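Side-chain contacts in NADP-dependent alcohol dehydrogenase (Entamoeba histolytica, PDB 2OUI), which catalyses the NADP-dependent, reversible oxidation of alcohols to the matching carbonyl compounds, probably with the help of its bound zinc ion: residues 35-40 against 149-154; 39-44 against 332-337; 180-185 against 240-245; 155-160 against 299-304; 47-52 against 112-117. The protein carries 1 engineered substitution. All coordinates share one frame; numbering follows the deposited sequence.

Interaction 1: 35-40 against 149-154. With ZN (zinc ion), chain E; CAC (cacodylate ion), chain H; EDO (1,2-ethanediol), chain I; NO3 (nitrate ion), chain F.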
# COMPACT_ATOMS: atom_id res chain seq x y z
N ALA A 35 16.94 30.62 0.35
CA ALA A 35 16.75 30.52 -1.12
C ALA A 35 15.33 30.97 -1.48
O ALA A 35 14.41 30.75 -0.69
CB ALA A 35 17.00 29.10 -1.60
N PRO A 36 15.15 31.59 -2.66
CA PRO A 36 13.82 31.95 -3.16
C PRO A 36 13.20 30.83 -4.00
O PRO A 36 13.92 29.94 -4.49
CB PRO A 36 14.11 33.12 -4.07
CG PRO A 36 15.44 32.72 -4.70
CD PRO A 36 16.21 32.00 -3.59
N CYS A 37 11.88 30.86 -4.14
CA CYS A 37 11.14 29.78 -4.81
C CYS A 37 10.21 30.37 -5.84
O CYS A 37 9.63 31.41 -5.62
CB CYS A 37 10.29 29.01 -3.78
SG CYS A 37 9.59 27.49 -4.50
N THR A 38 10.07 29.67 -6.96
CA THR A 38 9.07 29.98 -7.98
C THR A 38 7.68 30.12 -7.36
O THR A 38 6.89 30.95 -7.79
CB THR A 38 9.05 28.84 -9.03
OG1 THR A 38 10.39 28.67 -9.54
CG2 THR A 38 8.16 29.19 -10.20
N SER A 39 7.38 29.34 -6.33
CA SER A 39 6.05 29.41 -5.71
C SER A 39 5.73 30.82 -5.27
O SER A 39 4.60 31.30 -5.44
CB SER A 39 5.93 28.47 -4.51
OG SER A 39 6.13 27.13 -4.93
N ASP A 40 6.72 31.51 -4.70
CA ASP A 40 6.46 32.87 -4.24
C ASP A 40 6.20 33.85 -5.38
O ASP A 40 5.51 34.86 -5.18
CB ASP A 40 7.61 33.36 -3.35
CG ASP A 40 7.49 32.87 -1.90
OD1 ASP A 40 6.47 32.22 -1.53
OD2 ASP A 40 8.40 33.16 -1.11
N SER A 149 15.03 21.88 2.19
CA SER A 149 13.83 22.45 2.80
C SER A 149 12.60 22.27 1.93
O SER A 149 11.51 22.03 2.45
CB SER A 149 14.04 23.96 3.00
OG SER A 149 15.15 24.19 3.85
N ASP A 150 12.82 22.37 0.62
CA ASP A 150 11.74 22.44 -0.37
C ASP A 150 12.17 21.69 -1.63
O ASP A 150 11.44 20.82 -2.08
CB ASP A 150 11.41 23.91 -0.64
CG ASP A 150 10.15 24.12 -1.49
OD1 ASP A 150 9.41 23.14 -1.76
OD2 ASP A 150 9.94 25.29 -1.90
N MET A 151 13.36 21.96 -2.18
CA MET A 151 13.67 21.39 -3.51
C MET A 151 13.81 19.87 -3.50
O MET A 151 13.14 19.18 -4.27
CB MET A 151 14.89 22.03 -4.15
CG MET A 151 14.77 23.57 -4.34
SD MET A 151 13.45 24.03 -5.49
CE MET A 151 12.04 24.32 -4.42
N VAL A 152 14.66 19.36 -2.62
CA VAL A 152 14.84 17.90 -2.55
C VAL A 152 13.55 17.21 -2.10
O VAL A 152 13.13 16.24 -2.73
CB VAL A 152 15.94 17.52 -1.60
CG1 VAL A 152 16.02 16.00 -1.51
CG2 VAL A 152 17.27 18.14 -2.07
N THR A 153 12.94 17.71 -1.03
CA THR A 153 11.74 17.07 -0.49
C THR A 153 10.55 17.09 -1.46
O THR A 153 9.88 16.07 -1.62
CB THR A 153 11.36 17.57 0.92
OG1 THR A 153 10.17 16.87 1.34
CG2 THR A 153 11.12 19.09 0.95
N THR A 154 10.33 18.20 -2.14
CA THR A 154 9.22 18.28 -3.11
C THR A 154 9.53 17.44 -4.34
O THR A 154 8.66 16.70 -4.81
CB THR A 154 8.94 19.74 -3.50
OG1 THR A 154 8.66 20.47 -2.29
CG2 THR A 154 7.75 19.82 -4.44
ZN ZN E . 8.80 26.58 -2.62
AS CAC H . 6.29 24.60 -2.32
O1 CAC H . 7.09 23.24 -3.03
O2 CAC H . 6.96 26.11 -2.95
C1 CAC H . 4.42 24.70 -2.86
C2 CAC H . 6.49 24.61 -0.37
C1 EDO I . 6.94 23.76 -6.24
O1 EDO I . 5.95 23.45 -7.23
C2 EDO I . 7.79 24.95 -6.70
O2 EDO I . 7.03 25.96 -7.40
N NO3 F . 10.70 24.98 -9.92
O1 NO3 F . 11.06 26.11 -9.16
O2 NO3 F . 11.48 23.85 -9.87
O3 NO3 F . 9.56 24.99 -10.73

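Interaction 2: 39-44 against 332-337. With EDO (1,2-ethanediol), chain I; CAC (cacodylate ion), chain H.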
# COMPACT_ATOMS: atom_id res chain seq x y z
N SER A 39 7.38 29.34 -6.33
CA SER A 39 6.05 29.41 -5.71
C SER A 39 5.73 30.82 -5.27
O SER A 39 4.60 31.30 -5.44
CB SER A 39 5.93 28.47 -4.51
OG SER A 39 6.13 27.13 -4.93
N ASP A 40 6.72 31.51 -4.70
CA ASP A 40 6.46 32.87 -4.24
C ASP A 40 6.20 33.85 -5.38
O ASP A 40 5.51 34.86 -5.18
CB ASP A 40 7.61 33.36 -3.35
CG ASP A 40 7.49 32.87 -1.90
OD1 ASP A 40 6.47 32.22 -1.53
OD2 ASP A 40 8.40 33.16 -1.11
N THR A 41 6.74 33.56 -6.56
CA THR A 41 6.38 34.36 -7.74
C THR A 41 4.91 34.14 -8.15
O THR A 41 4.23 35.10 -8.52
CB THR A 41 7.35 34.13 -8.96
OG1 THR A 41 7.12 32.85 -9.54
CG2 THR A 41 8.81 34.22 -8.52
N HIS A 42 4.41 32.89 -8.07
CA HIS A 42 2.97 32.62 -8.33
C HIS A 42 2.12 33.37 -7.30
O HIS A 42 1.15 34.05 -7.64
CB HIS A 42 2.60 31.13 -8.25
CG HIS A 42 3.40 30.22 -9.14
ND1 HIS A 42 3.98 30.64 -10.32
CD2 HIS A 42 3.67 28.89 -9.04
CE1 HIS A 42 4.59 29.61 -10.89
NE2 HIS A 42 4.43 28.55 -10.13
N THR A 43 2.51 33.25 -6.03
CA THR A 43 1.75 33.89 -4.94
C THR A 43 1.68 35.40 -5.11
O THR A 43 0.59 35.98 -5.02
CB THR A 43 2.36 33.47 -3.58
OG1 THR A 43 2.27 32.05 -3.46
CG2 THR A 43 1.66 34.17 -2.40
N VAL A 44 2.82 36.05 -5.38
CA VAL A 44 2.87 37.51 -5.50
C VAL A 44 2.31 38.03 -6.83
O VAL A 44 1.40 38.88 -6.85
CB VAL A 44 4.31 38.09 -5.28
CG1 VAL A 44 4.35 39.61 -5.54
CG2 VAL A 44 4.83 37.77 -3.89
N ASP A 332 17.00 40.57 -4.48
CA ASP A 332 17.67 40.26 -5.76
C ASP A 332 17.44 38.81 -6.17
O ASP A 332 17.10 38.54 -7.33
CB ASP A 332 19.17 40.53 -5.65
CG ASP A 332 19.48 41.92 -5.16
OD1 ASP A 332 19.10 42.28 -4.02
OD2 ASP A 332 20.14 42.66 -5.91
N ALA A 333 17.61 37.89 -5.22
CA ALA A 333 17.46 36.48 -5.49
C ALA A 333 16.03 36.16 -5.90
O ALA A 333 15.81 35.38 -6.84
CB ALA A 333 17.86 35.65 -4.29
N LEU A 334 15.04 36.75 -5.24
CA LEU A 334 13.65 36.45 -5.59
C LEU A 334 13.32 36.97 -6.99
O LEU A 334 12.62 36.31 -7.76
CB LEU A 334 12.66 37.01 -4.57
CG LEU A 334 11.16 36.78 -4.83
CD1 LEU A 334 10.79 35.29 -4.94
CD2 LEU A 334 10.32 37.48 -3.76
N MET A 335 13.86 38.13 -7.33
CA MET A 335 13.66 38.72 -8.67
C MET A 335 14.20 37.86 -9.82
O MET A 335 13.63 37.87 -10.92
CB MET A 335 14.24 40.13 -8.74
CG MET A 335 13.45 41.16 -7.94
SD MET A 335 11.67 41.11 -8.24
CE MET A 335 11.22 42.73 -7.66
N LEU A 336 15.26 37.11 -9.55
CA LEU A 336 15.78 36.11 -10.50
C LEU A 336 14.76 35.02 -10.79
O LEU A 336 14.67 34.56 -11.92
CB LEU A 336 17.06 35.44 -9.96
CG LEU A 336 18.41 36.15 -10.07
CD1 LEU A 336 19.49 35.30 -9.38
CD2 LEU A 336 18.77 36.38 -11.52
N MET A 337 14.02 34.59 -9.77
CA MET A 337 13.04 33.52 -9.93
C MET A 337 11.88 33.97 -10.80
O MET A 337 11.22 33.13 -11.46
CB MET A 337 12.51 33.02 -8.58
CG MET A 337 13.57 32.48 -7.65
SD MET A 337 14.59 31.18 -8.37
CE MET A 337 13.63 29.71 -8.07
C1 EDO I . 6.94 23.76 -6.24
O1 EDO I . 5.95 23.45 -7.23
C2 EDO I . 7.79 24.95 -6.70
O2 EDO I . 7.03 25.96 -7.40
AS CAC H . 6.29 24.60 -2.32
O1 CAC H . 7.09 23.24 -3.03
O2 CAC H . 6.96 26.11 -2.95
C1 CAC H . 4.42 24.70 -2.86
C2 CAC H . 6.49 24.61 -0.37

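Interaction 3: 180-185 against 240-245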
# COMPACT_ATOMS: atom_id res chain seq x y z
N LEU A 180 14.51 18.57 -11.34
CA LEU A 180 15.83 17.94 -11.27
C LEU A 180 15.87 17.00 -10.07
O LEU A 180 16.47 15.92 -10.13
CB LEU A 180 16.94 18.99 -11.18
CG LEU A 180 17.21 19.83 -12.44
CD1 LEU A 180 18.25 20.93 -12.16
CD2 LEU A 180 17.72 18.92 -13.53
N MET A 181 15.24 17.43 -8.97
CA MET A 181 15.19 16.60 -7.78
C MET A 181 14.22 15.44 -7.96
O MET A 181 14.40 14.40 -7.35
CB MET A 181 14.93 17.41 -6.50
CG MET A 181 16.16 18.26 -6.05
SD MET A 181 17.56 17.17 -5.66
CE MET A 181 18.63 17.29 -7.09
N SER A 182 13.22 15.62 -8.84
CA SER A 182 12.33 14.49 -9.21
C SER A 182 13.05 13.45 -10.07
O SER A 182 12.77 12.25 -9.96
CB SER A 182 11.10 14.98 -9.97
OG SER A 182 10.21 15.70 -9.11
N VAL A 183 13.95 13.91 -10.95
CA VAL A 183 14.86 13.03 -11.64
C VAL A 183 15.73 12.29 -10.64
O VAL A 183 15.89 11.07 -10.73
CB VAL A 183 15.72 13.78 -12.71
CG1 VAL A 183 16.79 12.84 -13.29
CG2 VAL A 183 14.82 14.30 -13.85
N ALA A 184 16.35 13.03 -9.72
CA ALA A 184 17.21 12.38 -8.72
C ALA A 184 16.38 11.41 -7.84
O ALA A 184 16.83 10.29 -7.58
CB ALA A 184 17.97 13.42 -7.88
N GLY A 185 15.18 11.81 -7.45
CA GLY A 185 14.26 10.98 -6.66
C GLY A 185 13.89 9.69 -7.41
O GLY A 185 13.98 8.60 -6.84
N VAL A 240 6.16 12.01 -13.52
CA VAL A 240 6.20 13.06 -12.49
C VAL A 240 6.00 14.39 -13.21
O VAL A 240 6.60 14.64 -14.27
CB VAL A 240 7.56 13.11 -11.74
CG1 VAL A 240 7.54 14.22 -10.70
CG2 VAL A 240 7.90 11.75 -11.08
N ILE A 241 5.13 15.24 -12.67
CA ILE A 241 4.93 16.57 -13.22
C ILE A 241 5.51 17.53 -12.21
O ILE A 241 5.08 17.57 -11.05
CB ILE A 241 3.44 16.91 -13.46
CG1 ILE A 241 2.82 15.96 -14.49
CG2 ILE A 241 3.34 18.34 -13.95
CD1 ILE A 241 1.33 16.17 -14.69
N ALA A 242 6.53 18.27 -12.64
CA ALA A 242 7.25 19.18 -11.76
C ALA A 242 7.37 20.58 -12.35
O ALA A 242 8.17 21.39 -11.89
CB ALA A 242 8.61 18.61 -11.40
N GLY A 243 6.54 20.87 -13.34
CA GLY A 243 6.54 22.18 -13.96
C GLY A 243 5.47 22.21 -15.02
O GLY A 243 4.68 21.27 -15.12
N GLY A 244 5.43 23.28 -15.80
CA GLY A 244 4.43 23.42 -16.85
C GLY A 244 3.20 24.14 -16.34
O GLY A 244 3.27 24.96 -15.43
N ASP A 245 2.05 23.83 -16.94
CA ASP A 245 0.81 24.50 -16.58
C ASP A 245 -0.32 23.48 -16.47
O ASP A 245 -0.05 22.29 -16.41
CB ASP A 245 0.50 25.62 -17.59
CG ASP A 245 0.37 25.11 -19.01
OD1 ASP A 245 0.18 23.92 -19.25
OD2 ASP A 245 0.47 26.02 -19.96

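Interaction 4: 155-160 against 299-304. With EDO (1,2-ethanediol), chain L; EDO (1,2-ethanediol), chain K.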
# COMPACT_ATOMS: atom_id res chain seq x y z
N GLY A 155 10.74 17.56 -4.87
CA GLY A 155 11.16 16.76 -6.02
C GLY A 155 11.04 15.26 -5.74
O GLY A 155 10.42 14.53 -6.53
N PHE A 156 11.59 14.81 -4.61
CA PHE A 156 11.44 13.41 -4.20
C PHE A 156 9.98 13.05 -4.01
O PHE A 156 9.60 11.92 -4.34
CB PHE A 156 12.22 13.09 -2.93
CG PHE A 156 13.71 12.92 -3.16
CD1 PHE A 156 14.35 13.57 -4.21
CD2 PHE A 156 14.47 12.13 -2.29
CE1 PHE A 156 15.74 13.44 -4.40
CE2 PHE A 156 15.86 12.00 -2.48
CZ PHE A 156 16.48 12.64 -3.55
N HIS A 157 9.18 13.95 -3.45
CA HIS A 157 7.74 13.64 -3.28
C HIS A 157 7.01 13.42 -4.61
O HIS A 157 6.13 12.60 -4.69
CB HIS A 157 7.02 14.68 -2.38
CG HIS A 157 5.68 14.22 -1.89
ND1 HIS A 157 5.51 13.02 -1.24
CD2 HIS A 157 4.46 14.79 -1.97
CE1 HIS A 157 4.23 12.87 -0.95
NE2 HIS A 157 3.57 13.94 -1.37
N GLY A 158 7.41 14.14 -5.66
CA GLY A 158 6.88 13.89 -7.03
C GLY A 158 7.17 12.45 -7.43
O GLY A 158 6.28 11.74 -7.91
N ALA A 159 8.38 12.01 -7.16
CA ALA A 159 8.77 10.63 -7.44
C ALA A 159 8.01 9.62 -6.58
O ALA A 159 7.62 8.55 -7.07
CB ALA A 159 10.27 10.46 -7.31
N GLU A 160 7.79 9.95 -5.31
CA GLU A 160 7.00 9.10 -4.42
C GLU A 160 5.55 8.98 -4.89
O GLU A 160 4.99 7.87 -4.89
CB GLU A 160 7.05 9.63 -2.99
CG GLU A 160 8.45 9.56 -2.35
CD GLU A 160 8.54 10.35 -1.03
OE1 GLU A 160 7.94 11.45 -0.93
OE2 GLU A 160 9.22 9.89 -0.10
N ARG A 299 10.92 17.32 10.97
CA ARG A 299 12.34 17.08 11.12
C ARG A 299 12.70 15.72 10.59
O ARG A 299 13.79 15.53 10.07
CB ARG A 299 12.78 17.27 12.57
CG ARG A 299 12.84 16.02 13.37
CD ARG A 299 13.46 16.30 14.74
NE ARG A 299 12.79 15.50 15.74
CZ ARG A 299 13.12 14.25 16.04
NH1 ARG A 299 14.13 13.65 15.41
NH2 ARG A 299 12.45 13.59 16.97
N VAL A 300 11.79 14.76 10.69
CA VAL A 300 12.16 13.41 10.25
C VAL A 300 12.47 13.42 8.74
O VAL A 300 13.48 12.87 8.31
CB VAL A 300 11.12 12.35 10.69
CG1 VAL A 300 11.35 11.01 9.97
CG2 VAL A 300 11.22 12.17 12.22
N ARG A 301 11.59 14.04 7.95
CA ARG A 301 11.77 14.18 6.52
C ARG A 301 13.14 14.81 6.20
O ARG A 301 13.88 14.34 5.34
CB ARG A 301 10.63 15.04 5.94
CG ARG A 301 10.65 15.26 4.41
CD ARG A 301 10.42 13.93 3.67
NE ARG A 301 10.22 14.15 2.23
CZ ARG A 301 9.88 13.20 1.36
NH1 ARG A 301 9.69 11.94 1.75
NH2 ARG A 301 9.72 13.53 0.10
N MET A 302 13.48 15.88 6.92
CA MET A 302 14.78 16.53 6.72
C MET A 302 15.94 15.63 7.08
O MET A 302 16.94 15.60 6.37
CB MET A 302 14.87 17.83 7.53
CG MET A 302 13.87 18.91 7.10
SD MET A 302 14.05 19.51 5.39
CE MET A 302 12.77 18.54 4.51
N GLU A 303 15.82 14.90 8.19
CA GLU A 303 16.93 14.04 8.65
C GLU A 303 17.20 12.90 7.67
O GLU A 303 18.36 12.58 7.41
CB GLU A 303 16.62 13.46 10.03
CG GLU A 303 16.54 14.49 11.13
CD GLU A 303 16.06 13.89 12.46
OE1 GLU A 303 15.69 12.69 12.49
OE2 GLU A 303 16.05 14.64 13.46
N LYS A 304 16.12 12.29 7.14
CA LYS A 304 16.19 11.20 6.15
C LYS A 304 16.89 11.67 4.89
O LYS A 304 17.84 11.03 4.42
CB LYS A 304 14.79 10.71 5.73
CG LYS A 304 13.88 10.27 6.85
CD LYS A 304 14.35 9.03 7.47
CE LYS A 304 13.68 7.85 6.84
NZ LYS A 304 13.97 6.73 7.77
C1 EDO L . 7.34 3.69 -3.79
O1 EDO L . 7.34 3.20 -5.13
C2 EDO L . 7.33 5.22 -3.81
O2 EDO L . 5.96 5.67 -3.76
C1 EDO K . 9.18 5.94 -0.51
O1 EDO K . 9.72 5.13 -1.52
C2 EDO K . 10.37 6.66 0.10
O2 EDO K . 9.91 7.78 0.86

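Interaction 5: 47-52 against 112-117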
# COMPACT_ATOMS: atom_id res chain seq x y z
N GLY A 47 -1.19 35.97 -7.94
CA GLY A 47 -2.25 35.92 -6.92
C GLY A 47 -2.88 34.55 -6.78
O GLY A 47 -4.06 34.43 -6.40
N ALA A 48 -2.08 33.51 -7.04
CA ALA A 48 -2.52 32.11 -7.18
C ALA A 48 -3.18 31.50 -5.95
O ALA A 48 -3.91 30.50 -6.08
CB ALA A 48 -1.35 31.23 -7.65
N ILE A 49 -2.91 32.07 -4.77
CA ILE A 49 -3.54 31.61 -3.53
C ILE A 49 -4.22 32.73 -2.75
O ILE A 49 -4.36 32.65 -1.52
CB ILE A 49 -2.57 30.79 -2.62
CG1 ILE A 49 -1.31 31.60 -2.28
CG2 ILE A 49 -2.28 29.40 -3.25
CD1 ILE A 49 -0.37 30.93 -1.28
N GLY A 50 -4.65 33.77 -3.47
CA GLY A 50 -5.38 34.88 -2.91
C GLY A 50 -4.49 36.05 -2.53
O GLY A 50 -3.27 35.90 -2.43
N ASP A 51 -5.10 37.21 -2.30
CA ASP A 51 -4.37 38.42 -1.91
C ASP A 51 -3.82 38.26 -0.49
O ASP A 51 -4.34 37.48 0.32
CB ASP A 51 -5.30 39.65 -2.01
CG ASP A 51 -4.54 41.00 -1.95
OD1 ASP A 51 -3.29 41.03 -1.90
OD2 ASP A 51 -5.20 42.05 -1.95
N ARG A 52 -2.74 38.99 -0.23
CA ARG A 52 -2.15 39.06 1.10
C ARG A 52 -1.69 40.49 1.32
O ARG A 52 -1.46 41.24 0.37
CB ARG A 52 -0.93 38.15 1.24
CG ARG A 52 -1.16 36.70 0.88
CD ARG A 52 -1.75 35.94 2.05
NE ARG A 52 -1.73 34.51 1.80
CZ ARG A 52 -2.65 33.86 1.10
NH1 ARG A 52 -3.68 34.52 0.58
NH2 ARG A 52 -2.53 32.55 0.91
N PHE A 112 4.86 29.05 6.17
CA PHE A 112 5.79 30.08 5.70
C PHE A 112 5.45 30.54 4.27
O PHE A 112 5.51 29.74 3.34
CB PHE A 112 7.22 29.54 5.64
CG PHE A 112 7.85 29.22 6.98
CD1 PHE A 112 7.83 30.14 8.03
CD2 PHE A 112 8.57 28.04 7.13
CE1 PHE A 112 8.47 29.85 9.27
CE2 PHE A 112 9.22 27.75 8.35
CZ PHE A 112 9.15 28.65 9.41
N SER A 113 5.17 31.83 4.09
CA SER A 113 4.85 32.45 2.79
C SER A 113 3.61 31.86 2.11
O SER A 113 3.35 32.14 0.95
CB SER A 113 6.06 32.53 1.81
OG SER A 113 6.21 31.37 1.01
N ASN A 114 2.85 31.06 2.85
CA ASN A 114 1.46 30.74 2.46
C ASN A 114 0.48 31.67 3.22
O ASN A 114 -0.13 32.56 2.61
CB ASN A 114 1.17 29.24 2.69
CG ASN A 114 -0.26 28.84 2.34
OD1 ASN A 114 -1.05 29.65 1.80
ND2 ASN A 114 -0.59 27.57 2.61
N PHE A 115 0.38 31.50 4.54
CA PHE A 115 -0.46 32.36 5.35
C PHE A 115 0.25 32.84 6.63
O PHE A 115 -0.33 33.61 7.40
CB PHE A 115 -1.78 31.65 5.71
CG PHE A 115 -1.59 30.31 6.37
CD1 PHE A 115 -1.36 30.23 7.75
CD2 PHE A 115 -1.65 29.13 5.63
CE1 PHE A 115 -1.19 28.98 8.38
CE2 PHE A 115 -1.47 27.91 6.25
CZ PHE A 115 -1.23 27.84 7.62
N LYS A 116 1.50 32.40 6.83
CA LYS A 116 2.33 32.79 7.98
C LYS A 116 3.56 33.52 7.45
O LYS A 116 4.05 33.22 6.35
CB LYS A 116 2.76 31.55 8.78
CG LYS A 116 3.71 31.78 9.99
CD LYS A 116 4.15 30.45 10.64
CE LYS A 116 4.94 30.69 11.93
NZ LYS A 116 5.30 29.37 12.60
N ASP A 117 4.07 34.48 8.21
CA ASP A 117 5.31 35.15 7.83
C ASP A 117 6.40 34.10 7.63
O ASP A 117 6.60 33.21 8.48
CB ASP A 117 5.74 36.14 8.89
CG ASP A 117 4.89 37.42 8.92
OD1 ASP A 117 4.36 37.84 7.87
OD2 ASP A 117 4.79 38.01 10.01

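Interaction 1: 35-40 against 149-154
Cys37 and Asp150 meet through a zinc ion rather than directly. Cys37 SG binds the zinc ion at 2.2 Å, and Asp150 OD2 binds it at 1.9 Å. Each side chain reaches inward in the same way: SG stands anti to the backbone N of Cys37 (chi1 -170°), and the carboxylate carbon of Asp150 does likewise (chi1 -171°), which lets both tips converge on the ion from facing backbones. His59 NE2 supplies the third protein ligand, and O2 of a cacodylate ion, probably from the crystallisation liquor, completes the shell at 1.9 Å from the zinc ion.

The sulfur is steadied from behind. Cys37 sits at the N-cap of helix 38-46, and Cys37 SG accepts a capping bond from Ser39 N at 3.4 Å, running fairly straight at 163°, which helps to fix the sulfur. Met151 folds at chi2 and chi3, bringing Met151 CE to 4.0 Å from Cys37 SG, a greasy cover on one flank. Ser39 OG points to the cacodylate, though its 2.4 Å separation from cacodylate O2 is short enough to be doubtful, and it also accepts a bond from the O2 hydroxyl of an ethanediol. This Cys-His-Asp zinc site, set between the GroES-like domain and the Rossmann domain, matches the catalytic zinc site of the tetrameric NADP-dependent medium-chain dehydrogenases and is probably catalytic here.

Interaction 2: 39-44 against 332-337
Asp40, whose CB rests on Leu334 across the contact, has its carboxylate gripped on both oxygens: OD1 is hydrogen-bonded to the hydroxyl of Ser113, and OD2 accepts from the backbone N of Gly58. These two bonds hold the carboxylate against the Ser113 hydroxyl and the Gly58 backbone, and the carbon stem of the side chain is what faces helix 329-339. There Asp40 CB lies 4.0 Å from Leu334 CD1. Leu334 CD1 also lies 4.2 Å from Thr41 CG2, so one leucine branch spans two consecutive residues of helix 38-46. No hydrogen bond joins the two segments.

This is helix-on-helix packing inside the GroES-like catalytic domain: the helix that starts beside the zinc ligand Cys37 lies against a late helix of the chain, which in turn is backed by strands 320-325 and 346-350. The axes of segments 39-44 and 332-337 cross at -82°, 9.7 Å apart at the closest point.

Thr41 is divided between two tasks. Its OG1 lies between the backbone N and the carbonyl carbon (chi1 73°) and turns back to hydrogen-bond Thr38 O, one turn earlier in its own helix. That rotation sends the methyl outward, where Thr41 CG2 presses on the other helix, 3.8 Å from Met337 C and 3.9 Å from Met337 CB. The two side chains cross at about a right angle, and the thioether of Met337 bends away from the threonine, toward Pro36. Leu334 extends the apolar seam to Ile12 of strand 11-16, which Val44 also touches.

Interaction 3: 180-185 against 240-245
Ser182, in the middle of a helix, faces Val240 at the end of a strand, and their CA atoms, 7.1 Å apart, mark the closest passage of the two backbones. The helix runs on regularly, with Ala184 N bonded to Leu180 O, while the chain from Val240 leaves extended geometry after Ile241 and swings off through Gly243 and Gly244, the latter at positive phi, to Asp245, whose OD1 caps His247 N ahead of helix 248-255. Val240 and Ala242 direct CB at the helix; Ile241 between them points to the other side of the sheet, onto helix 248-255.

This is the core of the Rossmann fold that presumably receives NADP. Helix 177-188 is the one that follows strand 170-173 and a probable GxGxxG turn, and strand 236-241 is the parallel neighbour of strand 170-173, to which Val240 is bonded through its backbone.

The side-chain contact is small. Val240 CG1 stands anti to its own backbone N (chi1 180°) and pushes up to Ser182, 3.4 Å from Ser182 OG and 3.7 Å from Ser182 CB. Ala242 CB approaches Ser182 OG more loosely, at 4.0 Å. Although these methyls hem the hydroxyl in, its polar need is met on another side: Ser182 OG is hydrogen-bonded to Gly155 O of helix 148-161, its main partner, and the approach to Val178 O is weak.

Interaction 4: 155-160 against 299-304
Glu160 OE1 takes two donors from opposite faces of the carboxylate plane: His157 ND1, three residues back on its own helix, and Arg301 NH2 from the facing helix. Arg301 and Glu160 form a bidentate, end-on salt bridge (NH1 to OE2, NH2 to OE1) that joins helix 148-161 to helix 298-310, next to the Rossmann domain and near the subunit interfaces of the tetramer. The axes of segments 155-160 and 299-304 run nearly perpendicular and, at 13.3 Å apart, are too distant to interlock, so the long arginine does the spanning.

Arg301 leaves its helix with CG anti to the backbone N, then kinks at chi2 (66°) and otherwise runs extended toward Glu160, which comes to meet it from the other direction. On the way NE is hydrogen-bonded to Thr153 OG1. Arg301 NH2, 3.8 Å from His157 CB and 4.0 Å from Phe156 CB, lies close over the turn of helix that holds the glutamate. The bond from Arg301 NH2 to Glu160 OE1 is 2.9 Å long, arrives from above the carboxylate and is the more bent of the two; the guanidinium and carboxylate planes are turned 42° apart.

His157 ND1 approaches Glu160 OE1 on its anti side, also at 2.9 Å, with OE1 lying in the imidazole plane; this His-carboxylate bond fixes the ring's rotation. The far nitrogen, NE2, is hydrogen-bonded to His287 NE2 of the fourth subunit, while Lys304 forms a salt bridge to Asp168 of the second. The other half of the grip is the straighter: Arg301 NH1 meets the syn lone pair of Glu160 OE2 at 2.8 Å, with an angle of 171° at the hydrogen.

Interaction 5: 47-52 against 112-117
Arg52 threads its side chain between two loops of the GroES-like catalytic domain, one opening with a type I beta turn from Gly47 to Gly50, the other running from Phe112 to Asp117. CB heads toward the second loop. CG stands anti to the carbonyl carbon, and a bend at chi2 (-84°) brings Arg52 CD alongside Asn114, 3.8 Å from Asn114 O. The next atom, Arg52 NE, makes the principal bond, 2.6 Å to Asn114 O and nearly along the C=O axis. Arg52 CZ lies 3.2 Å from Asn114 O, between the two nitrogens that grip it.

At the tip the two amino groups part company. Arg52 NH2 shares the same oxygen, at 2.9 Å, so Asn114 O is gripped side-on by two nitrogens and lies close to the guanidinium plane. Arg52 NH2 also makes a weak bond to Asn114 OD1 at 3.4 Å, the amide being turned only 29° from the guanidinium. Arg52 NH1 faces back to its own loop, donating to Ile49 O of the turn at 2.9 Å and to Asp51 O just after it at 3.0 Å. The arginine thereby bridges the two loops, its guanidinium N-H groups shared among three backbone carbonyls, those of Asn114, Ile49 and Asp51.

Asn114 ND2 is hydrogen-bonded to Trp110 O, which helps orient the amide with OD1 toward Arg52 and Ile49. Ile49 also packs on Val283 of the fourth subunit; Ile49 CD1 touches Asn114 OD1 at 3.4 Å.

In the fold
Interactions 1 and 2 are both buried and share the start of helix 38-46, yet one is built on metal coordination and the other purely on carbon packing. Helix 148-161 runs through interactions 1 and 4, so the zinc site near the centre of the chain is continuous with a partly buried salt bridge close to the subunit interfaces. Interaction 3, buried inside the Rossmann core, touches interaction 4 where Ser182 OG meets Gly155 O. Interaction 5 lies in partly exposed loops about 16 Å from the chain centre, and there an arginine gripping backbone carbonyls predominates over apolar packing. Ser113 of that contact reaches Asp40, which interactions 1 and 2 share.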